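Local coordinates for protein phosphoribulokinase (Rhodobacter sphaeroides, PDB 1A7J) that catalyses the ATP-dependent phosphorylation of D-ribulose 5-phosphate to D-ribulose 1,5-bisphosphate, a step of the Calvin cycle, at residues 27-31 / 32-36; 163-166 / 167-170; 193-196 / 197-201; 255-258 / 259-262. All blocks are in the same frame, centred on the assembly; numbering follows the deposited sequence.

How the contacts relate
The four contacts are local and follow one another along the chain; none nests in or crosses another. Contact 1 closes the turn between helix 21-32 and the edge strand 36-40 of the main sheet. Contact 2 lies at the C-terminal end of helix 158-168 and holds two of the catalytic residues. Contact 3 follows at the end of the next helix, 180-195, and leads toward strand 204-210. Contact 4 closes the hairpin of strands 254-257 and 260-264, at the other edge of the sheet. Contacts 1 and 2 lie on opposite sides of the chain centre, with their centres about 33 Å apart. Contacts 3 and 4 have nearest atoms about 10 Å apart.

Contact 1: 27-31 / 32-36; sequences QIFRR and EGVKA
Phe29 and Val34 meet through two different first torsions. Phe29 turns its CG away from its own carbonyl carbon (chi1 -55°), while Val34 sends CG1 opposite its backbone N (chi1 174°). CD1 of the Phe29 ring then lies 3.7 Å from CG1 of Val34. The other ring carbon beside CG, Phe29 CD2, is 3.7 Å from Ala36 CB, so one aromatic side chain spans two residues of the outgoing chain. The backbone turns at Gly33, which has positive phi. A CB there would press on the preceding carbonyl oxygen. Val34 N gives a weak hydrogen bond to Phe29 O (2.9 Å). This bond, the glycine and the apolar Phe29-Val34 pair resemble a Schellman motif at a helix C terminus. On another side of the helix, the CG of Glu32 lies 3.9 Å from Ile28 CG2. Helix 268-284 packs there through Thr277. Leu127 of strand 127-132 touches Phe29, Val34 and Ala36. The turn lies in the crossover that joins strand 7-11 through helix 21-32 to strand 36-40. Its cross-contact backbone bonds are weak and its side-chain contacts largely apolar, which suggests that the turn rests largely on the packing of Phe29 against Val34, Ala36 and Leu127.

Contact 2: 163-166 / 167-170; sequences IQKI and HRDR. With SO4 (sulfate ion), chain B.
Lys165 and Asp169 form an i to i+4 salt bridge at the C-terminal end of helix 158-168, and both are catalytic residues. From CB, the lysine chain starts with CG roughly opposite the backbone N (chi1 164°). It bends once at the next bond (chi2 70°) and then runs straight to its end. Lys165 CD passes Arg168 NH1 at 4.2 Å. Lys165 CE comes next and lies 3.4 Å from Asp169 OD2. The tip, Lys165 NZ, reaches Asp169 OD1 at 3.1 Å. It meets this oxygen from above the carboxylate plane, 44° out of it. The same NZ makes a weak bond to the sulfate ion, which His69 ND1 also holds. The sulfate probably comes from the crystallisation liquor. Asp169 is poorly ordered, so the bridge geometry is less certain. Val183 and Arg187 of helix 180-195 also touch the lysine, and Arg187 belongs to the same catalytic site. The backbone beneath is helical, with His167 N bonded to Ile163 O at 3.1 Å. Toward the helix end the bonds weaken: Asp169 N is shared between Lys165 O and Ile166 O. His167 turns to another part of the fold, and its NE2 bonds to Arg221 O. The guanidinium of Arg168 lies with one face over Gln164 O, and Arg168 NE is 3.8 Å from that oxygen.

Contact 3: 193-196 / 197-201; sequences HCIV and PQFSQ
This is a local contact where the end of helix 180-195 passes into a 3-10 turn before strand 204-210. Gln198 and Phe199 fold back on Cys194, Ile195 and Val196. Two backbone bonds of the i to i+3 kind hold the turn. Gln198 N bonds to Ile195 O at 2.9 Å, and Phe199 N bonds to Val196 O at 3.1 Å. The latter donor stands above the carbonyl plane. Pro197 has no N-H to give, and its CD lies 3.5 Å from Val196 CB. The side chain of Gln198 stays extended beyond CG and reaches back alongside the helix. Gln198 NE2 gives a fairly straight bond to Cys194 O (2.9 Å, 153°) and another to Leu133 O. Its OE1 is bonded to Thr11 OG1, so both ends of this buried amide are satisfied. An alanine here removes the amide, and Cys194 O, Leu133 O and Thr11 OG1 would probably each lose a partner. Ile195 sends CG2 to the Phe199 ring, 3.5 Å from CZ. Phe199 also lies close to Gly12 of the predicted ATP-binding loop. The turn thus borders the P-loop region of a P-loop kinase fold.

Contact 4: 255-258 / 259-262; sequences MSRA and NSIV
Met255 and Ile261 sit across from each other on one face of a beta hairpin, while Arg257 and Ser260 point to the other face. Met255 and Ile261 form an antiparallel non-hydrogen-bonded pair. Their side chains approach at a slant, with Met255 SD 4.2 Å from Ile261 CB. The methionine chain bends at chi2 (-75°) and again at chi3, which turns its end back along the partner strand. Met255 CE therefore comes to lie near the partner backbone, 3.7 Å from Ser260 C. With an alanine here SD and CE are gone, and Ile261 would probably lose part of its cover on this face and Phe243 a packing partner. The chain turns a corner at Ser256. There Ser256 N makes a weak bond to Ser260 O (3.3 Å, 158°). The Ser256 hydroxyl is directed at the other strand, with Ser256 OG 3.5 Å from Ser260 OG. It also lies near Val262 CG2, though so closely that the exact placement is doubtful.

A type I turn from Arg257 to Ser260 closes the hairpin. In it, Asn259 holds CG between its backbone N and carbonyl carbon (chi1 78°). This brings Asn259 OD1 to 3.6 Å from Arg257 CB. Its ND2 makes a weak bond to Phe235 O. Strand 254-257 is the outermost strand of the main sheet within this chain. Strand 260-264 lies between it and strand 229-235, and helix 243-249 packs on the Met255 and Ile261 face through Phe243, Leu246 and Thr247.

Contact 1: 27-31 / 32-36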
loop_
_atom_site.group_PDB
_atom_site.type_symbol
_atom_site.label_atom_id
_atom_site.label_comp_id
_atom_site.label_asym_id
_atom_site.label_seq_id
_atom_site.Cartn_x
_atom_site.Cartn_y
_atom_site.Cartn_z
ATOM N N GLN A 27 -11.205 5.474 10.908
ATOM C CA GLN A 27 -11.625 5.255 12.301
ATOM C C GLN A 27 -10.761 6.028 13.298
ATOM O O GLN A 27 -11.221 6.397 14.372
ATOM C CB GLN A 27 -11.562 3.757 12.650
ATOM C CG GLN A 27 -12.830 2.957 12.351
ATOM C CD GLN A 27 -12.639 1.440 12.506
ATOM O OE1 GLN A 27 -12.799 0.882 13.594
ATOM N NE2 GLN A 27 -12.353 0.770 11.402
ATOM N N ILE A 28 -9.499 6.241 12.957
ATOM C CA ILE A 28 -8.590 6.919 13.859
ATOM C C ILE A 28 -8.605 8.434 13.649
ATOM O O ILE A 28 -8.672 9.186 14.614
ATOM C CB ILE A 28 -7.162 6.359 13.706
ATOM C CG1 ILE A 28 -7.144 4.889 14.087
ATOM C CG2 ILE A 28 -6.201 7.074 14.612
ATOM C CD1 ILE A 28 -6.054 4.173 13.395
ATOM N N PHE A 29 -8.584 8.886 12.399
ATOM C CA PHE A 29 -8.687 10.310 12.110
ATOM C C PHE A 29 -10.028 10.865 12.588
ATOM O O PHE A 29 -10.160 12.054 12.839
ATOM C CB PHE A 29 -8.566 10.569 10.614
ATOM C CG PHE A 29 -7.337 10.003 9.997
ATOM C CD1 PHE A 29 -6.174 9.876 10.727
ATOM C CD2 PHE A 29 -7.339 9.638 8.657
ATOM C CE1 PHE A 29 -5.022 9.396 10.123
ATOM C CE2 PHE A 29 -6.216 9.157 8.053
ATOM C CZ PHE A 29 -5.045 9.036 8.785
ATOM N N ARG A 30 -11.046 10.018 12.621
ATOM C CA ARG A 30 -12.358 10.416 13.117
ATOM C C ARG A 30 -12.337 10.413 14.643
ATOM O O ARG A 30 -12.804 11.353 15.293
ATOM C CB ARG A 30 -13.417 9.447 12.613
ATOM C CG ARG A 30 -14.801 9.703 13.164
ATOM C CD ARG A 30 -15.569 8.402 13.283
ATOM N NE ARG A 30 -15.900 8.107 14.675
ATOM C CZ ARG A 30 -15.379 7.104 15.374
ATOM N NH1 ARG A 30 -14.591 6.219 14.775
ATOM N NH2 ARG A 30 -15.669 6.973 16.667
ATOM N N ARG A 31 -11.718 9.375 15.195
ATOM C CA ARG A 31 -11.531 9.215 16.628
ATOM C C ARG A 31 -10.704 10.353 17.199
ATOM O O ARG A 31 -10.841 10.676 18.367
ATOM C CB ARG A 31 -10.820 7.891 16.891
ATOM C CG ARG A 31 -11.078 7.276 18.244
ATOM C CD ARG A 31 -11.252 5.774 18.108
ATOM N NE ARG A 31 -12.500 5.440 17.423
ATOM C CZ ARG A 31 -12.946 4.201 17.238
ATOM N NH1 ARG A 31 -12.156 3.166 17.497
ATOM N NH2 ARG A 31 -14.150 3.997 16.712
ATOM N N GLU A 32 -9.806 10.926 16.400
ATOM C CA GLU A 32 -8.867 11.913 16.920
ATOM C C GLU A 32 -9.037 13.322 16.346
ATOM O O GLU A 32 -8.291 14.227 16.707
ATOM C CB GLU A 32 -7.419 11.439 16.718
ATOM C CG GLU A 32 -7.159 9.944 16.994
ATOM C CD GLU A 32 -7.283 9.528 18.469
ATOM O OE1 GLU A 32 -6.599 10.118 19.333
ATOM O OE2 GLU A 32 -7.996 8.536 18.755
ATOM N N GLY A 33 -10.001 13.516 15.454
ATOM C CA GLY A 33 -10.256 14.847 14.919
ATOM C C GLY A 33 -9.309 15.280 13.809
ATOM O O GLY A 33 -9.324 16.435 13.380
ATOM N N VAL A 34 -8.510 14.337 13.321
ATOM C CA VAL A 34 -7.553 14.575 12.245
ATOM C C VAL A 34 -8.272 14.753 10.909
ATOM O O VAL A 34 -8.781 13.781 10.340
ATOM C CB VAL A 34 -6.561 13.384 12.143
ATOM C CG1 VAL A 34 -5.657 13.528 10.948
ATOM C CG2 VAL A 34 -5.748 13.291 13.424
ATOM N N LYS A 35 -8.370 16.002 10.452
ATOM C CA LYS A 35 -8.871 16.289 9.106
ATOM C C LYS A 35 -7.832 15.855 8.075
ATOM O O LYS A 35 -6.707 16.362 8.082
ATOM C CB LYS A 35 -9.177 17.783 8.950
ATOM C CG LYS A 35 -9.840 18.166 7.623
ATOM C CD LYS A 35 -10.968 17.201 7.229
ATOM C CE LYS A 35 -11.507 17.464 5.813
ATOM N NZ LYS A 35 -12.164 16.248 5.195
ATOM N N ALA A 36 -8.208 14.906 7.211
ATOM C CA ALA A 36 -7.248 14.229 6.338
ATOM C C ALA A 36 -7.602 14.236 4.855
ATOM O O ALA A 36 -8.679 13.796 4.455
ATOM C CB ALA A 36 -7.045 12.800 6.807
#

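Contact 2: 163-166 / 167-170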
loop_
_atom_site.group_PDB
_atom_site.type_symbol
_atom_site.label_atom_id
_atom_site.label_comp_id
_atom_site.label_asym_id
_atom_site.label_seq_id
_atom_site.Cartn_x
_atom_site.Cartn_y
_atom_site.Cartn_z
ATOM N N ILE A 163 -2.237 -15.758 -5.108
ATOM C CA ILE A 163 -3.611 -16.192 -4.929
ATOM C C ILE A 163 -4.504 -14.984 -4.994
ATOM O O ILE A 163 -5.565 -15.035 -5.588
ATOM C CB ILE A 163 -3.821 -16.839 -3.548
ATOM C CG1 ILE A 163 -3.054 -18.158 -3.480
ATOM C CG2 ILE A 163 -5.319 -17.076 -3.267
ATOM C CD1 ILE A 163 -2.421 -18.471 -2.109
ATOM N N GLN A 164 -4.115 -13.920 -4.309
ATOM C CA GLN A 164 -4.917 -12.706 -4.307
ATOM C C GLN A 164 -5.051 -12.173 -5.726
ATOM O O GLN A 164 -6.107 -11.695 -6.115
ATOM C CB GLN A 164 -4.309 -11.631 -3.387
ATOM C CG GLN A 164 -4.939 -11.612 -1.994
ATOM C CD GLN A 164 -4.287 -10.644 -1.005
ATOM O OE1 GLN A 164 -3.440 -9.828 -1.368
ATOM N NE2 GLN A 164 -4.736 -10.698 0.249
ATOM N N LYS A 165 -4.029 -12.389 -6.541
ATOM C CA LYS A 165 -3.998 -11.817 -7.873
ATOM C C LYS A 165 -4.723 -12.714 -8.869
ATOM O O LYS A 165 -5.495 -12.234 -9.688
ATOM C CB LYS A 165 -2.556 -11.605 -8.309
ATOM C CG LYS A 165 -2.405 -11.384 -9.772
ATOM C CD LYS A 165 -2.964 -10.042 -10.162
ATOM C CE LYS A 165 -2.814 -9.806 -11.661
ATOM N NZ LYS A 165 -3.556 -8.593 -12.147
ATOM N N ILE A 166 -4.496 -14.021 -8.762
ATOM C CA ILE A 166 -5.073 -15.016 -9.663
ATOM C C ILE A 166 -6.576 -14.947 -9.516
ATOM O O ILE A 166 -7.306 -15.054 -10.501
ATOM C CB ILE A 166 -4.592 -16.439 -9.314
ATOM C CG1 ILE A 166 -3.186 -16.676 -9.838
ATOM C CG2 ILE A 166 -5.451 -17.455 -9.950
ATOM C CD1 ILE A 166 -2.362 -17.417 -8.884
ATOM N N HIS A 167 -7.026 -14.570 -8.328
ATOM C CA HIS A 167 -8.444 -14.378 -8.126
ATOM C C HIS A 167 -9.025 -13.118 -8.756
ATOM O O HIS A 167 -10.111 -13.183 -9.321
ATOM C CB HIS A 167 -8.791 -14.468 -6.652
ATOM C CG HIS A 167 -9.110 -15.859 -6.214
ATOM N ND1 HIS A 167 -8.236 -16.907 -6.420
ATOM C CD2 HIS A 167 -10.259 -16.412 -5.754
ATOM C CE1 HIS A 167 -8.841 -18.046 -6.118
ATOM N NE2 HIS A 167 -10.068 -17.773 -5.708
ATOM N N ARG A 168 -8.266 -12.023 -8.794
ATOM C CA ARG A 168 -8.730 -10.814 -9.481
ATOM C C ARG A 168 -8.771 -11.047 -10.991
ATOM O O ARG A 168 -9.418 -10.293 -11.718
ATOM C CB ARG A 168 -7.810 -9.617 -9.215
ATOM C CG ARG A 168 -7.819 -9.042 -7.807
ATOM C CD ARG A 168 -6.696 -7.983 -7.649
ATOM N NE ARG A 168 -6.139 -7.919 -6.288
ATOM C CZ ARG A 168 -4.885 -7.564 -5.982
ATOM N NH1 ARG A 168 -3.946 -7.491 -6.922
ATOM N NH2 ARG A 168 -4.542 -7.393 -4.708
ATOM N N ASP A 169 -7.966 -11.996 -11.469
ATOM C CA ASP A 169 -7.792 -12.216 -12.905
ATOM C C ASP A 169 -8.591 -13.406 -13.410
ATOM O O ASP A 169 -8.487 -13.784 -14.581
ATOM C CB ASP A 169 -6.309 -12.420 -13.256
ATOM C CG ASP A 169 -5.594 -11.119 -13.618
ATOM O OD1 ASP A 169 -6.107 -10.027 -13.282
ATOM O OD2 ASP A 169 -4.502 -11.195 -14.229
ATOM N N ARG A 170 -9.324 -14.053 -12.519
ATOM C CA ARG A 170 -10.272 -15.053 -12.973
ATOM C C ARG A 170 -11.682 -14.503 -12.858
ATOM O O ARG A 170 -12.673 -15.244 -12.957
ATOM C CB ARG A 170 -10.140 -16.331 -12.154
ATOM C CG ARG A 170 -10.717 -17.565 -12.893
ATOM C CD ARG A 170 -9.759 -18.730 -12.723
ATOM N NE ARG A 170 -9.426 -18.852 -11.289
ATOM C CZ ARG A 170 -9.383 -20.028 -10.652
ATOM N NH1 ARG A 170 -9.744 -21.154 -11.302
ATOM N NH2 ARG A 170 -8.978 -20.088 -9.369
HETATM S S SO4 B . -0.893 -6.148 -13.857
HETATM O O1 SO4 B . 0.078 -5.555 -14.733
HETATM O O2 SO4 B . -0.528 -5.904 -12.487
HETATM O O3 SO4 B . -2.174 -5.568 -14.123
HETATM O O4 SO4 B . -0.952 -7.545 -14.094
#

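Contact 3: 193-196 / 197-201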
loop_
_atom_site.group_PDB
_atom_site.type_symbol
_atom_site.label_atom_id
_atom_site.label_comp_id
_atom_site.label_asym_id
_atom_site.label_seq_id
_atom_site.Cartn_x
_atom_site.Cartn_y
_atom_site.Cartn_z
ATOM N N HIS A 193 12.214 -6.063 -8.238
ATOM C CA HIS A 193 13.030 -4.872 -8.534
ATOM C C HIS A 193 12.498 -3.551 -7.939
ATOM O O HIS A 193 13.289 -2.730 -7.491
ATOM C CB HIS A 193 13.243 -4.713 -10.054
ATOM C CG HIS A 193 14.318 -5.596 -10.624
ATOM N ND1 HIS A 193 14.109 -6.421 -11.709
ATOM C CD2 HIS A 193 15.631 -5.723 -10.312
ATOM C CE1 HIS A 193 15.241 -7.017 -12.042
ATOM N NE2 HIS A 193 16.180 -6.611 -11.207
ATOM N N CYS A 194 11.174 -3.404 -7.827
ATOM C CA CYS A 194 10.554 -2.150 -7.383
ATOM C C CYS A 194 9.735 -2.241 -6.110
ATOM O O CYS A 194 9.488 -1.213 -5.489
ATOM C CB CYS A 194 9.641 -1.583 -8.461
ATOM S SG CYS A 194 10.262 -1.744 -10.101
ATOM N N ILE A 195 9.131 -3.397 -5.841
ATOM C CA ILE A 195 8.328 -3.559 -4.628
ATOM C C ILE A 195 9.104 -4.024 -3.404
ATOM O O ILE A 195 9.260 -3.262 -2.448
ATOM C CB ILE A 195 7.121 -4.483 -4.844
ATOM C CG1 ILE A 195 6.258 -3.932 -5.983
ATOM C CG2 ILE A 195 6.260 -4.533 -3.597
ATOM C CD1 ILE A 195 5.824 -2.489 -5.812
ATOM N N VAL A 196 9.713 -5.200 -3.482
ATOM C CA VAL A 196 10.469 -5.724 -2.355
ATOM C C VAL A 196 11.330 -4.697 -1.600
ATOM O O VAL A 196 11.194 -4.575 -0.388
ATOM C CB VAL A 196 11.294 -6.926 -2.794
ATOM C CG1 VAL A 196 12.478 -7.123 -1.908
ATOM C CG2 VAL A 196 10.440 -8.135 -2.746
ATOM N N PRO A 197 12.118 -3.854 -2.295
ATOM C CA PRO A 197 13.076 -2.997 -1.599
ATOM C C PRO A 197 12.408 -2.008 -0.665
ATOM O O PRO A 197 13.035 -1.500 0.265
ATOM C CB PRO A 197 13.790 -2.250 -2.719
ATOM C CG PRO A 197 13.529 -3.028 -3.951
ATOM C CD PRO A 197 12.181 -3.646 -3.752
ATOM N N GLN A 198 11.151 -1.688 -0.956
ATOM C CA GLN A 198 10.418 -0.667 -0.221
ATOM C C GLN A 198 10.164 -1.062 1.224
ATOM O O GLN A 198 9.907 -0.216 2.067
ATOM C CB GLN A 198 9.089 -0.401 -0.918
ATOM C CG GLN A 198 9.220 0.172 -2.302
ATOM C CD GLN A 198 7.905 0.638 -2.811
ATOM O OE1 GLN A 198 7.054 1.058 -2.038
ATOM N NE2 GLN A 198 7.701 0.541 -4.117
ATOM N N PHE A 199 10.182 -2.366 1.490
ATOM C CA PHE A 199 9.892 -2.899 2.819
ATOM C C PHE A 199 11.133 -2.837 3.724
ATOM O O PHE A 199 11.143 -3.408 4.809
ATOM C CB PHE A 199 9.352 -4.339 2.714
ATOM C CG PHE A 199 8.137 -4.469 1.832
ATOM C CD1 PHE A 199 7.048 -3.609 2.001
ATOM C CD2 PHE A 199 8.165 -5.303 0.720
ATOM C CE1 PHE A 199 6.028 -3.556 1.053
ATOM C CE2 PHE A 199 7.149 -5.267 -0.229
ATOM C CZ PHE A 199 6.088 -4.383 -0.069
ATOM N N SER A 200 12.159 -2.112 3.280
ATOM C CA SER A 200 13.270 -1.759 4.146
ATOM C C SER A 200 13.296 -0.261 4.376
ATOM O O SER A 200 14.190 0.231 5.058
ATOM C CB SER A 200 14.587 -2.185 3.523
ATOM O OG SER A 200 14.476 -3.457 2.919
ATOM N N GLN A 201 12.392 0.464 3.716
ATOM C CA GLN A 201 12.249 1.894 3.921
ATOM C C GLN A 201 11.204 2.221 4.987
ATOM O O GLN A 201 11.168 3.320 5.520
ATOM C CB GLN A 201 11.864 2.570 2.610
ATOM C CG GLN A 201 12.875 2.385 1.499
ATOM C CD GLN A 201 14.276 2.745 1.927
ATOM O OE1 GLN A 201 14.493 3.741 2.624
ATOM N NE2 GLN A 201 15.233 1.911 1.558
#

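Contact 4: 255-258 / 259-262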
loop_
_atom_site.group_PDB
_atom_site.type_symbol
_atom_site.label_atom_id
_atom_site.label_comp_id
_atom_site.label_asym_id
_atom_site.label_seq_id
_atom_site.Cartn_x
_atom_site.Cartn_y
_atom_site.Cartn_z
ATOM N N MET A 255 5.318 -13.026 20.961
ATOM C CA MET A 255 6.454 -12.351 20.357
ATOM C C MET A 255 7.289 -13.391 19.663
ATOM O O MET A 255 7.481 -14.479 20.199
ATOM C CB MET A 255 7.304 -11.647 21.419
ATOM C CG MET A 255 6.573 -10.619 22.284
ATOM S SD MET A 255 6.178 -9.021 21.505
ATOM C CE MET A 255 7.653 -8.738 20.610
ATOM N N SER A 256 7.759 -13.082 18.458
ATOM C CA SER A 256 8.656 -13.987 17.778
ATOM C C SER A 256 10.112 -13.533 17.820
ATOM O O SER A 256 11.022 -14.373 17.762
ATOM C CB SER A 256 8.212 -14.247 16.325
ATOM O OG SER A 256 7.420 -13.217 15.764
ATOM N N ARG A 257 10.342 -12.218 17.811
ATOM C CA ARG A 257 11.674 -11.638 18.028
ATOM C C ARG A 257 11.479 -10.510 19.031
ATOM O O ARG A 257 10.348 -10.224 19.426
ATOM C CB ARG A 257 12.284 -11.081 16.724
ATOM C CG ARG A 257 12.382 -12.091 15.587
ATOM C CD ARG A 257 13.791 -12.369 15.112
ATOM N NE ARG A 257 13.936 -11.937 13.730
ATOM C CZ ARG A 257 14.078 -12.743 12.678
ATOM N NH1 ARG A 257 14.244 -14.053 12.825
ATOM N NH2 ARG A 257 14.105 -12.219 11.459
ATOM N N ALA A 258 12.561 -9.853 19.440
ATOM C CA ALA A 258 12.431 -8.801 20.440
ATOM C C ALA A 258 11.722 -7.598 19.861
ATOM O O ALA A 258 11.324 -6.708 20.588
ATOM C CB ALA A 258 13.790 -8.404 20.977
ATOM N N ASN A 259 11.561 -7.586 18.543
ATOM C CA ASN A 259 11.025 -6.434 17.842
ATOM C C ASN A 259 9.882 -6.727 16.920
ATOM O O ASN A 259 9.567 -5.888 16.092
ATOM C CB ASN A 259 12.126 -5.732 17.041
ATOM C CG ASN A 259 12.473 -6.435 15.727
ATOM O OD1 ASN A 259 12.480 -7.655 15.630
ATOM N ND2 ASN A 259 12.889 -5.650 14.753
ATOM N N SER A 260 9.242 -7.888 17.050
ATOM C CA SER A 260 8.043 -8.153 16.258
ATOM C C SER A 260 6.973 -8.962 16.964
ATOM O O SER A 260 7.274 -9.872 17.708
ATOM C CB SER A 260 8.416 -8.796 14.916
ATOM O OG SER A 260 8.921 -10.100 15.062
ATOM N N ILE A 261 5.727 -8.553 16.818
ATOM C CA ILE A 261 4.635 -9.233 17.489
ATOM C C ILE A 261 3.827 -9.994 16.441
ATOM O O ILE A 261 3.618 -9.476 15.334
ATOM C CB ILE A 261 3.739 -8.200 18.233
ATOM C CG1 ILE A 261 2.648 -8.910 19.059
ATOM C CG2 ILE A 261 3.141 -7.257 17.252
ATOM C CD1 ILE A 261 1.945 -8.019 20.093
ATOM N N VAL A 262 3.508 -11.260 16.713
ATOM C CA VAL A 262 2.585 -11.993 15.846
ATOM C C VAL A 262 1.162 -11.941 16.399
ATOM O O VAL A 262 0.933 -12.182 17.570
ATOM C CB VAL A 262 3.012 -13.462 15.656
ATOM C CG1 VAL A 262 2.149 -14.111 14.610
ATOM C CG2 VAL A 262 4.463 -13.521 15.238
#